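Local atomic coordinates of cupin 2, conserved barrel domain protein (PDB entry 2PFW), a protein that is of unknown function but folds as a small RmlC-like cupin barrel related to the KdgF group, whose members probably act on sugar-acid-derived substrates. Residues F30-M35 and P106-V112; H50-Q56 and V84-H90. All coordinates share one frame; numbering follows the deposited sequence.

Interaction 1: F30-M35 and P106-V112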
ATOM      1  N   PHE A  30       5.980  -8.592   2.878  1.00 22.49           N
ATOM      2  CA  PHE A  30       6.920  -8.623   1.761  1.00 24.78           C
ATOM      3  C   PHE A  30       7.195 -10.048   1.273  1.00 23.65           C
ATOM      4  O   PHE A  30       7.069 -10.991   2.055  1.00 23.58           O
ATOM      5  CB  PHE A  30       8.230  -7.955   2.168  1.00 19.15           C
ATOM      6  CG  PHE A  30       9.136  -8.760   3.071  1.00 23.22           C
ATOM      7  CD1 PHE A  30       8.941  -8.746   4.442  1.00 24.74           C
ATOM      8  CD2 PHE A  30      10.180  -9.518   2.563  1.00 24.87           C
ATOM      9  CE1 PHE A  30       9.763  -9.471   5.284  1.00 25.58           C
ATOM     10  CE2 PHE A  30      10.999 -10.257   3.393  1.00 25.41           C
ATOM     11  CZ  PHE A  30      10.787 -10.237   4.760  1.00 31.84           C
ATOM     12  N   ASN A  31       7.576 -10.198   0.012  1.00 23.51           N
ATOM     13  CA  ASN A  31       8.457 -11.242  -0.512  1.00 28.06           C
ATOM     14  C   ASN A  31       9.428 -10.640  -1.526  1.00 28.03           C
ATOM     15  O   ASN A  31       9.478  -9.429  -1.730  1.00 21.44           O
ATOM     16  CB  ASN A  31       7.649 -12.390  -1.114  1.00 23.29           C
ATOM     17  CG  ASN A  31       6.823 -11.978  -2.306  1.00 22.69           C
ATOM     18  OD1 ASN A  31       6.983 -10.889  -2.855  1.00 24.33           O
ATOM     19  ND2 ASN A  31       5.913 -12.847  -2.735  1.00 29.13           N
ATOM     20  N   HIS A  32      10.205 -11.487  -2.180  1.00 28.67           N
ATOM     21  CA  HIS A  32      11.176 -11.105  -3.182  1.00 26.92           C
ATOM     22  C   HIS A  32      10.670 -10.085  -4.185  1.00 25.39           C
ATOM     23  O   HIS A  32      11.451  -9.290  -4.721  1.00 25.79           O
ATOM     24  CB  HIS A  32      11.638 -12.356  -3.954  1.00 28.89           C
ATOM     25  CG  HIS A  32      10.564 -12.912  -4.837  1.00 25.50           C
ATOM     26  ND1 HIS A  32       9.572 -13.735  -4.345  1.00 30.95           N
ATOM     27  CD2 HIS A  32      10.305 -12.775  -6.154  1.00 29.48           C
ATOM     28  CE1 HIS A  32       8.752 -14.080  -5.322  1.00 31.79           C
ATOM     29  NE2 HIS A  32       9.177 -13.510  -6.436  1.00 32.02           N
ATOM     30  N   GLU A  33       9.378 -10.039  -4.508  1.00 23.05           N
ATOM     31  CA  GLU A  33       8.985  -9.180  -5.626  1.00 23.15           C
ATOM     32  C   GLU A  33       7.985  -8.108  -5.224  1.00 16.65           C
ATOM     33  O   GLU A  33       7.573  -7.297  -6.053  1.00 17.02           O
ATOM     34  CB  GLU A  33       8.422 -10.036  -6.759  1.00 27.77           C
ATOM     35  CG  GLU A  33       6.953 -10.386  -6.653  1.00 24.68           C
ATOM     36  CD  GLU A  33       6.488 -11.298  -7.774  1.00 31.52           C
ATOM     37  OE1 GLU A  33       7.282 -11.568  -8.701  1.00 38.53           O
ATOM     38  OE2 GLU A  33       5.321 -11.745  -7.725  1.00 32.72           O
ATOM     39  N   LEU A  34       7.579  -8.087  -3.959  1.00 23.35           N
ATOM     40  CA  LEU A  34       6.588  -7.104  -3.518  1.00 21.60           C
ATOM     41  C   LEU A  34       6.808  -6.765  -2.053  1.00 19.16           C
ATOM     42  O   LEU A  34       7.143  -7.647  -1.261  1.00 21.14           O
ATOM     43  CB  LEU A  34       5.159  -7.606  -3.724  1.00 24.51           C
ATOM     44  CG  LEU A  34       4.041  -6.644  -3.317  1.00 24.46           C
ATOM     45  CD1 LEU A  34       4.033  -5.408  -4.207  1.00 21.27           C
ATOM     46  CD2 LEU A  34       2.680  -7.326  -3.373  1.00 18.71           C
HETATM   47  N   MSE A  35       6.644  -5.499  -1.677  1.00 22.19           N
HETATM   48  CA  MSE A  35       6.957  -5.102  -0.300  1.00 17.80           C
HETATM   49  C   MSE A  35       6.265  -3.802   0.098  1.00 22.80           C
HETATM   50  O   MSE A  35       6.320  -2.880  -0.650  1.00 23.45           O
HETATM   51  CB  MSE A  35       8.469  -4.984  -0.092  1.00 22.51           C
HETATM   52  CG  MSE A  35       8.894  -4.247   1.176  1.00 22.74           C
HETATM   53 SE   MSE A  35      10.818  -4.177   1.513  1.00 32.32          SE
HETATM   54  CE  MSE A  35      10.921  -5.690   2.597  1.00 28.21           C
ATOM     55  N   PRO A 106      10.761  -4.718  -7.154  1.00 21.18           N
ATOM     56  CA  PRO A 106      11.391  -5.812  -6.382  1.00 24.85           C
ATOM     57  C   PRO A 106      11.201  -5.447  -4.908  1.00 28.83           C
ATOM     58  O   PRO A 106      10.841  -4.295  -4.637  1.00 33.02           O
ATOM     59  CB  PRO A 106      12.859  -5.832  -6.759  1.00 29.09           C
ATOM     60  CG  PRO A 106      13.054  -4.604  -7.578  1.00 25.66           C
ATOM     61  CD  PRO A 106      11.743  -4.407  -8.271  1.00 24.15           C
ATOM     62  N   ALA A 107      11.432  -6.354  -3.971  1.00 26.67           N
ATOM     63  CA  ALA A 107      11.613  -5.932  -2.586  1.00 25.89           C
ATOM     64  C   ALA A 107      12.841  -5.027  -2.481  1.00 32.03           C
ATOM     65  O   ALA A 107      13.729  -5.104  -3.331  1.00 33.23           O
ATOM     66  CB  ALA A 107      11.755  -7.125  -1.662  1.00 22.20           C
ATOM     67  N   ARG A 108      12.887  -4.187  -1.457  1.00 30.44           N
ATOM     68  CA  ARG A 108      14.096  -3.460  -1.095  1.00 30.31           C
ATOM     69  C   ARG A 108      14.918  -4.297  -0.123  1.00 31.97           C
ATOM     70  O   ARG A 108      14.565  -4.408   1.057  1.00 34.12           O
ATOM     71  CB  ARG A 108      13.760  -2.105  -0.472  1.00 28.96           C
ATOM     72  CG  ARG A 108      13.025  -1.144  -1.385  1.00 24.49           C
ATOM     73  CD  ARG A 108      14.010  -0.335  -2.213  1.00 27.56           C
ATOM     74  NE  ARG A 108      14.795   0.575  -1.380  1.00 29.47           N
ATOM     75  CZ  ARG A 108      14.442   1.804  -1.032  1.00 26.65           C
ATOM     76  NH1 ARG A 108      13.297   2.347  -1.422  1.00 29.32           N
ATOM     77  NH2 ARG A 108      15.243   2.536  -0.268  1.00 32.44           N
ATOM     78  N   GLU A 109      16.021  -4.900  -0.574  1.00 33.78           N
ATOM     79  CA  GLU A 109      16.783  -5.743   0.344  1.00 34.27           C
ATOM     80  C   GLU A 109      17.280  -4.939   1.541  1.00 34.46           C
ATOM     81  O   GLU A 109      17.547  -5.503   2.603  1.00 36.76           O
ATOM     82  CB  GLU A 109      17.977  -6.435  -0.334  1.00 37.88           C
ATOM     83  CG  GLU A 109      18.935  -7.000   0.709  1.00 39.34           C
ATOM     84  CD  GLU A 109      19.857  -8.104   0.267  1.00 42.44           C
ATOM     85  OE1 GLU A 109      19.722  -8.581  -0.877  1.00 51.96           O
ATOM     86  OE2 GLU A 109      20.732  -8.509   1.069  1.00 43.21           O
ATOM     87  N   ASP A 110      17.419  -3.625   1.392  1.00 34.57           N
ATOM     88  CA  ASP A 110      17.990  -2.824   2.474  1.00 36.34           C
ATOM     89  C   ASP A 110      17.112  -2.848   3.723  1.00 38.48           C
ATOM     90  O   ASP A 110      17.562  -2.479   4.812  1.00 40.19           O
ATOM     91  CB  ASP A 110      18.225  -1.374   2.057  1.00 36.78           C
ATOM     92  CG  ASP A 110      17.542  -0.920   0.795  1.00 36.08           C
ATOM     93  OD1 ASP A 110      17.488  -1.690  -0.190  1.00 40.07           O
ATOM     94  OD2 ASP A 110      17.046   0.229   0.741  1.00 39.71           O
ATOM     95  N   PHE A 111      15.855  -3.276   3.614  1.00 36.69           N
ATOM     96  CA  PHE A 111      14.929  -3.062   4.722  1.00 38.45           C
ATOM     97  C   PHE A 111      14.774  -4.292   5.611  1.00 44.13           C
ATOM     98  O   PHE A 111      14.101  -4.198   6.646  1.00 49.05           O
ATOM     99  CB  PHE A 111      13.546  -2.669   4.204  1.00 36.26           C
ATOM    100  CG  PHE A 111      13.457  -1.326   3.510  1.00 34.70           C
ATOM    101  CD1 PHE A 111      14.514  -0.432   3.533  1.00 35.44           C
ATOM    102  CD2 PHE A 111      12.297  -0.979   2.835  1.00 32.93           C
ATOM    103  CE1 PHE A 111      14.413   0.786   2.892  1.00 33.50           C
ATOM    104  CE2 PHE A 111      12.189   0.238   2.191  1.00 34.01           C
ATOM    105  CZ  PHE A 111      13.252   1.122   2.223  1.00 31.71           C
ATOM    106  N   VAL A 112      15.349  -5.437   5.249  1.00 42.58           N
ATOM    107  CA  VAL A 112      14.896  -6.692   5.860  1.00 44.73           C
ATOM    108  C   VAL A 112      15.942  -7.280   6.806  1.00 47.08           C
ATOM    109  O   VAL A 112      15.768  -8.417   7.250  1.00 52.58           O
ATOM    110  CB  VAL A 112      14.515  -7.727   4.789  1.00 44.88           C
ATOM    111  CG1 VAL A 112      13.717  -8.868   5.402  1.00 49.09           C
ATOM    112  CG2 VAL A 112      13.718  -7.070   3.671  1.00 41.45           C
TER
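The selenomethionine side chain of Met-35 runs between Ala-107, Arg-108, Phe-111 and Val-112 and forms the apolar centre of the contact. Its CG lies anti to the backbone N (chi1 165°), which carries the chain out over the backbone of Ala-107 and Arg-108, and a bend at chi3 then turns CE toward Val-112. There Met-35 CE meets Val-112 CG2 at 3.3 Å, tighter than usual van der Waals contact. Met-35 SE approaches Phe-111 CD2 at 3.8 Å in an oblique Met-aromatic contact, and Arg-108 N, buried nearby, has no polar partner in the model. Val-112 also uses its other branch: CG1 touches Phe-30 CZ at 3.3 Å, while CG2 lies over one face of the same ring, offset to its rim.

Beyond this core the contact turns polar. Ala-107 N donates to His-32 O (3.0 Å) in a nearly straight bond that reaches the oxygen from above the carbonyl plane. His-32 is held in a type I turn from Asn-31 to Leu-34, reinforced by an Asx turn in which Asn-31 OD1 accepts from Glu-33 N at 3.0 Å. On the far flank, Arg-108 NE and NH2 both grip Asp-110 OD2, and Phe-111 CZ sits over the centre of the guanidinium group.

The turn is the hairpin bend joining strand 23-31 to strand 34-41; the tail that follows strand 98-105, itself paired with 34-41, folds back against it. Asn-31 ND2 and Glu-33 OE2 reach across to Ser-55 of the second subunit, placing the bend at the dimer interface.

Interaction 2: H50-Q56 and V84-H90. With EDO (1,2-ethanediol), chain C.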
ATOM      1  N   HIS A  50      16.433  11.421  -4.052  1.00 33.77           N
ATOM      2  CA  HIS A  50      16.616   9.977  -4.071  1.00 30.06           C
ATOM      3  C   HIS A  50      16.171   9.329  -5.367  1.00 25.85           C
ATOM      4  O   HIS A  50      15.310   9.833  -6.092  1.00 18.36           O
ATOM      5  CB  HIS A  50      15.810   9.419  -2.897  1.00 32.28           C
ATOM      6  CG  HIS A  50      16.287   8.139  -2.327  1.00 33.09           C
ATOM      7  ND1 HIS A  50      17.348   8.067  -1.447  1.00 37.17           N
ATOM      8  CD2 HIS A  50      15.855   6.856  -2.457  1.00 30.98           C
ATOM      9  CE1 HIS A  50      17.557   6.812  -1.081  1.00 32.79           C
ATOM     10  NE2 HIS A  50      16.659   6.054  -1.687  1.00 31.92           N
ATOM     11  N   ALA A  51      16.771   8.194  -5.712  1.00 28.83           N
ATOM     12  CA  ALA A  51      16.335   7.399  -6.857  1.00 22.45           C
ATOM     13  C   ALA A  51      16.686   5.930  -6.620  1.00 15.89           C
ATOM     14  O   ALA A  51      17.590   5.609  -5.850  1.00 13.60           O
ATOM     15  CB  ALA A  51      16.933   7.874  -8.168  1.00 20.47           C
ATOM     16  N   HIS A  52      15.954   5.040  -7.291  1.00 21.42           N
ATOM     17  CA  HIS A  52      16.239   3.607  -7.165  1.00 20.36           C
ATOM     18  C   HIS A  52      15.571   2.836  -8.296  1.00 17.19           C
ATOM     19  O   HIS A  52      14.678   3.335  -8.987  1.00 18.53           O
ATOM     20  CB  HIS A  52      15.814   3.102  -5.787  1.00 20.85           C
ATOM     21  CG  HIS A  52      14.477   3.577  -5.316  1.00 20.82           C
ATOM     22  ND1 HIS A  52      13.320   3.350  -6.028  1.00 23.19           N
ATOM     23  CD2 HIS A  52      14.096   4.260  -4.209  1.00 23.35           C
ATOM     24  CE1 HIS A  52      12.290   3.874  -5.384  1.00 22.80           C
ATOM     25  NE2 HIS A  52      12.735   4.432  -4.274  1.00 22.11           N
ATOM     26  N   ARG A  53      16.010   1.597  -8.523  1.00 21.50           N
ATOM     27  CA  ARG A  53      15.451   0.807  -9.623  1.00 21.75           C
ATOM     28  C   ARG A  53      13.996   0.432  -9.342  1.00 16.17           C
ATOM     29  O   ARG A  53      13.157   0.430 -10.238  1.00 20.59           O
ATOM     30  CB  ARG A  53      16.275  -0.457  -9.856  1.00 22.16           C
ATOM     31  CG  ARG A  53      16.363  -1.406  -8.667  1.00 23.39           C
ATOM     32  CD  ARG A  53      17.307  -2.557  -8.990  1.00 29.03           C
ATOM     33  NE  ARG A  53      17.329  -3.602  -7.984  1.00 21.99           N
ATOM     34  CZ  ARG A  53      18.070  -3.642  -6.894  1.00 26.53           C
ATOM     35  NH1 ARG A  53      18.915  -2.661  -6.602  1.00 39.86           N
ATOM     36  NH2 ARG A  53      17.976  -4.676  -6.064  1.00 36.96           N
ATOM     37  N   HIS A  54      13.715   0.116  -8.088  1.00 21.12           N
ATOM     38  CA  HIS A  54      12.416  -0.400  -7.671  1.00 21.15           C
ATOM     39  C   HIS A  54      11.264   0.479  -8.134  1.00 21.25           C
ATOM     40  O   HIS A  54      11.326   1.712  -8.044  1.00 27.33           O
ATOM     41  CB  HIS A  54      12.376  -0.529  -6.147  1.00 20.78           C
ATOM     42  CG  HIS A  54      13.508  -1.292  -5.546  1.00 21.31           C
ATOM     43  ND1 HIS A  54      14.763  -0.755  -5.362  1.00 24.81           N
ATOM     44  CD2 HIS A  54      13.578  -2.561  -5.074  1.00 25.69           C
ATOM     45  CE1 HIS A  54      15.559  -1.652  -4.809  1.00 25.21           C
ATOM     46  NE2 HIS A  54      14.860  -2.761  -4.625  1.00 28.40           N
ATOM     47  N   SER A  55      10.183  -0.122  -8.641  1.00 19.00           N
ATOM     48  CA  SER A  55       8.955   0.651  -8.836  1.00 17.89           C
ATOM     49  C   SER A  55       8.401   1.010  -7.457  1.00 15.86           C
ATOM     50  O   SER A  55       8.658   0.308  -6.480  1.00 13.35           O
ATOM     51  CB  SER A  55       7.940  -0.109  -9.673  1.00 22.18           C
ATOM     52  OG  SER A  55       8.184   0.066 -11.056  1.00 27.55           O
ATOM     53  N   GLN A  56       7.666   2.112  -7.364  1.00 20.59           N
ATOM     54  CA  GLN A  56       7.185   2.545  -6.050  1.00 22.21           C
ATOM     55  C   GLN A  56       5.798   3.169  -6.190  1.00 21.57           C
ATOM     56  O   GLN A  56       5.585   4.040  -7.036  1.00 18.95           O
ATOM     57  CB  GLN A  56       8.149   3.526  -5.385  1.00 25.17           C
ATOM     58  CG  GLN A  56       7.674   4.062  -4.043  1.00 23.91           C
ATOM     59  CD  GLN A  56       8.567   5.151  -3.483  1.00 28.45           C
ATOM     60  OE1 GLN A  56       9.788   5.148  -3.636  1.00 28.39           O
ATOM     61  NE2 GLN A  56       7.955   6.116  -2.808  1.00 25.89           N
ATOM     62  N   VAL A  84       6.216   6.510  -8.554  1.00 20.43           N
ATOM     63  CA  VAL A  84       7.570   6.754  -9.022  1.00 19.45           C
ATOM     64  C   VAL A  84       8.069   5.647  -9.939  1.00 21.33           C
ATOM     65  O   VAL A  84       8.360   4.535  -9.489  1.00 20.08           O
ATOM     66  CB  VAL A  84       8.523   6.883  -7.817  1.00 21.19           C
ATOM     67  CG1 VAL A  84       9.894   7.357  -8.250  1.00 25.72           C
ATOM     68  CG2 VAL A  84       7.908   7.835  -6.797  1.00 21.94           C
ATOM     69  N   PRO A  85       8.185   5.928 -11.228  1.00 21.26           N
ATOM     70  CA  PRO A  85       8.729   4.908 -12.146  1.00 22.96           C
ATOM     71  C   PRO A  85      10.153   4.552 -11.749  1.00 22.29           C
ATOM     72  O   PRO A  85      10.824   5.285 -11.014  1.00 22.45           O
ATOM     73  CB  PRO A  85       8.655   5.588 -13.512  1.00 23.27           C
ATOM     74  CG  PRO A  85       7.643   6.677 -13.342  1.00 23.15           C
ATOM     75  CD  PRO A  85       7.838   7.171 -11.932  1.00 20.52           C
ATOM     76  N   PRO A  86      10.649   3.403 -12.200  1.00 21.83           N
ATOM     77  CA  PRO A  86      12.041   3.043 -11.903  1.00 24.06           C
ATOM     78  C   PRO A  86      13.008   4.152 -12.347  1.00 18.12           C
ATOM     79  O   PRO A  86      12.866   4.640 -13.466  1.00 14.96           O
ATOM     80  CB  PRO A  86      12.253   1.770 -12.722  1.00 25.18           C
ATOM     81  CG  PRO A  86      10.878   1.185 -12.832  1.00 26.12           C
ATOM     82  CD  PRO A  86       9.959   2.372 -12.984  1.00 23.90           C
ATOM     83  N   HIS A  87      13.905   4.487 -11.451  1.00 20.91           N
ATOM     84  CA  HIS A  87      15.047   5.363 -11.596  1.00 23.22           C
ATOM     85  C   HIS A  87      14.639   6.826 -11.686  1.00 24.97           C
ATOM     86  O   HIS A  87      15.490   7.682 -11.946  1.00 28.96           O
ATOM     87  CB  HIS A  87      15.867   4.977 -12.837  1.00 20.97           C
ATOM     88  CG  HIS A  87      16.438   3.594 -12.769  1.00 16.30           C
ATOM     89  ND1 HIS A  87      16.062   2.601 -13.652  1.00 20.15           N
ATOM     90  CD2 HIS A  87      17.341   3.028 -11.940  1.00 19.43           C
ATOM     91  CE1 HIS A  87      16.715   1.492 -13.361  1.00 11.27           C
ATOM     92  NE2 HIS A  87      17.501   1.719 -12.326  1.00 16.92           N
ATOM     93  N   VAL A  88      13.361   7.129 -11.477  1.00 25.42           N
ATOM     94  CA  VAL A  88      12.903   8.516 -11.579  1.00 23.11           C
ATOM     95  C   VAL A  88      13.259   9.299 -10.319  1.00 25.30           C
ATOM     96  O   VAL A  88      13.094   8.829  -9.194  1.00 20.70           O
ATOM     97  CB  VAL A  88      11.393   8.609 -11.833  1.00 25.36           C
ATOM     98  CG1 VAL A  88      10.911  10.055 -11.750  1.00 22.69           C
ATOM     99  CG2 VAL A  88      11.027   8.019 -13.189  1.00 26.50           C
ATOM    100  N   ASP A  89      13.775  10.515 -10.491  1.00 24.99           N
ATOM    101  CA  ASP A  89      14.121  11.355  -9.353  1.00 26.65           C
ATOM    102  C   ASP A  89      12.869  11.711  -8.554  1.00 18.13           C
ATOM    103  O   ASP A  89      11.837  12.011  -9.155  1.00 21.56           O
ATOM    104  CB  ASP A  89      14.811  12.638  -9.808  1.00 27.76           C
ATOM    105  CG  ASP A  89      16.289  12.471 -10.086  1.00 27.86           C
ATOM    106  OD1 ASP A  89      16.884  11.492  -9.594  1.00 30.36           O
ATOM    107  OD2 ASP A  89      16.847  13.332 -10.803  1.00 43.73           O
ATOM    108  N   HIS A  90      12.959  11.683  -7.231  1.00 24.12           N
ATOM    109  CA  HIS A  90      11.796  12.022  -6.414  1.00 23.66           C
ATOM    110  C   HIS A  90      12.215  12.506  -5.030  1.00 18.76           C
ATOM    111  O   HIS A  90      13.293  12.179  -4.544  1.00 18.50           O
ATOM    112  CB  HIS A  90      10.848  10.827  -6.278  1.00 24.25           C
ATOM    113  CG  HIS A  90      11.423   9.638  -5.576  1.00 21.44           C
ATOM    114  ND1 HIS A  90      12.190   8.705  -6.241  1.00 22.99           N
ATOM    115  CD2 HIS A  90      11.358   9.198  -4.300  1.00 28.64           C
ATOM    116  CE1 HIS A  90      12.574   7.757  -5.408  1.00 24.05           C
ATOM    117  NE2 HIS A  90      12.082   8.030  -4.213  1.00 25.00           N
TER
HETATM  118  C1  EDO C 116       8.985   7.533   0.407  1.00 29.06           C
HETATM  119  O1  EDO C 116       7.899   7.887  -0.451  1.00 30.03           O
HETATM  120  C2  EDO C 116       8.769   8.171   1.774  1.00 29.58           C
HETATM  121  O2  EDO C 116       9.414   7.382   2.779  1.00 34.82           O
HETATM  122  O   HOH W   1      13.380   6.016  -8.105  1.00 22.15           O
HETATM  123  O   HOH W   2      11.855   6.118  -2.069  1.00 28.35           O
HETATM  124  O   HOH W   3      11.340   4.440  -8.645  1.00 25.00           O
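His-52 O accepts from His-87 N at 2.8 Å, and the straighter bond from Val-84 N to Gln-56 O (3.0 Å) is paired with a return bond from Gln-56 N to Val-84 O. At the other end His-50 and His-90 form a second antiparallel hydrogen-bonded pair, so the two segments are tied at both ends and by His-87 in between. Facing inward, one water is shared by His-52 NE2, His-90 NE2 and Gln-56 OE1, the last at 2.8 Å with the water as donor. The His-90 ring is fixed in rotation by ND1, which donates to Val-88 O at 3.1 Å in a nearly straight bond (175° at the hydrogen), with that oxygen almost in the plane of the ring.

His-50, His-52, Gln-56 and His-90 occupy the positions of the cupin motifs that in metal-binding members of the superfamily usually supply the ligands; here water stands between three of them, consistent with a pocket of that kind. Gln-56 NE2 is hydrogen-bonded to Ser-58 OG and makes a weak bond to O1 of an ethanediol molecule, probably from the crystallisation liquor.

Around this centre the rings pack edge to face: the His-90 edge points, offset, at the His-52 face, centroids 5.0 Å apart and planes at 63°. His-52 CG lies between its backbone N and carbonyl carbon (chi1 44°), which swings the ring back toward His-90. Farther out, Arg-53 CA lies over one face of the His-87 ring in a CH-pi contact, 3.9 Å from its centroid. Pro-86 CB presses on Arg-53 O at 3.0 Å, and Pro-86 CG touches Ser-55 OG, whose hydroxyl bonds to Glu-33 of the second subunit.

In the fold
Interaction 2 is nested along the chain inside the loop closed by interaction 1, and their centres lie 15 Å apart. They meet where the tail after strand 98-105 passes the histidine-rich loop: His-54 NE2 comes within 2.9 Å of Ala-107 O, and Arg-108 CD within 3.3 Å of His-54 ND1. Arg-108 NH1 also lies 3.5 Å from His-52 CD2, bringing the tail up to a ring of the putative pocket, where the ethanediol is also hydrogen-bonded to Asp-102 of strand 98-105. The dimer joins the contacts a second time, because Asn-31 and Glu-33 of interaction 1 bond to Ser-55 of interaction 2 in the second subunit.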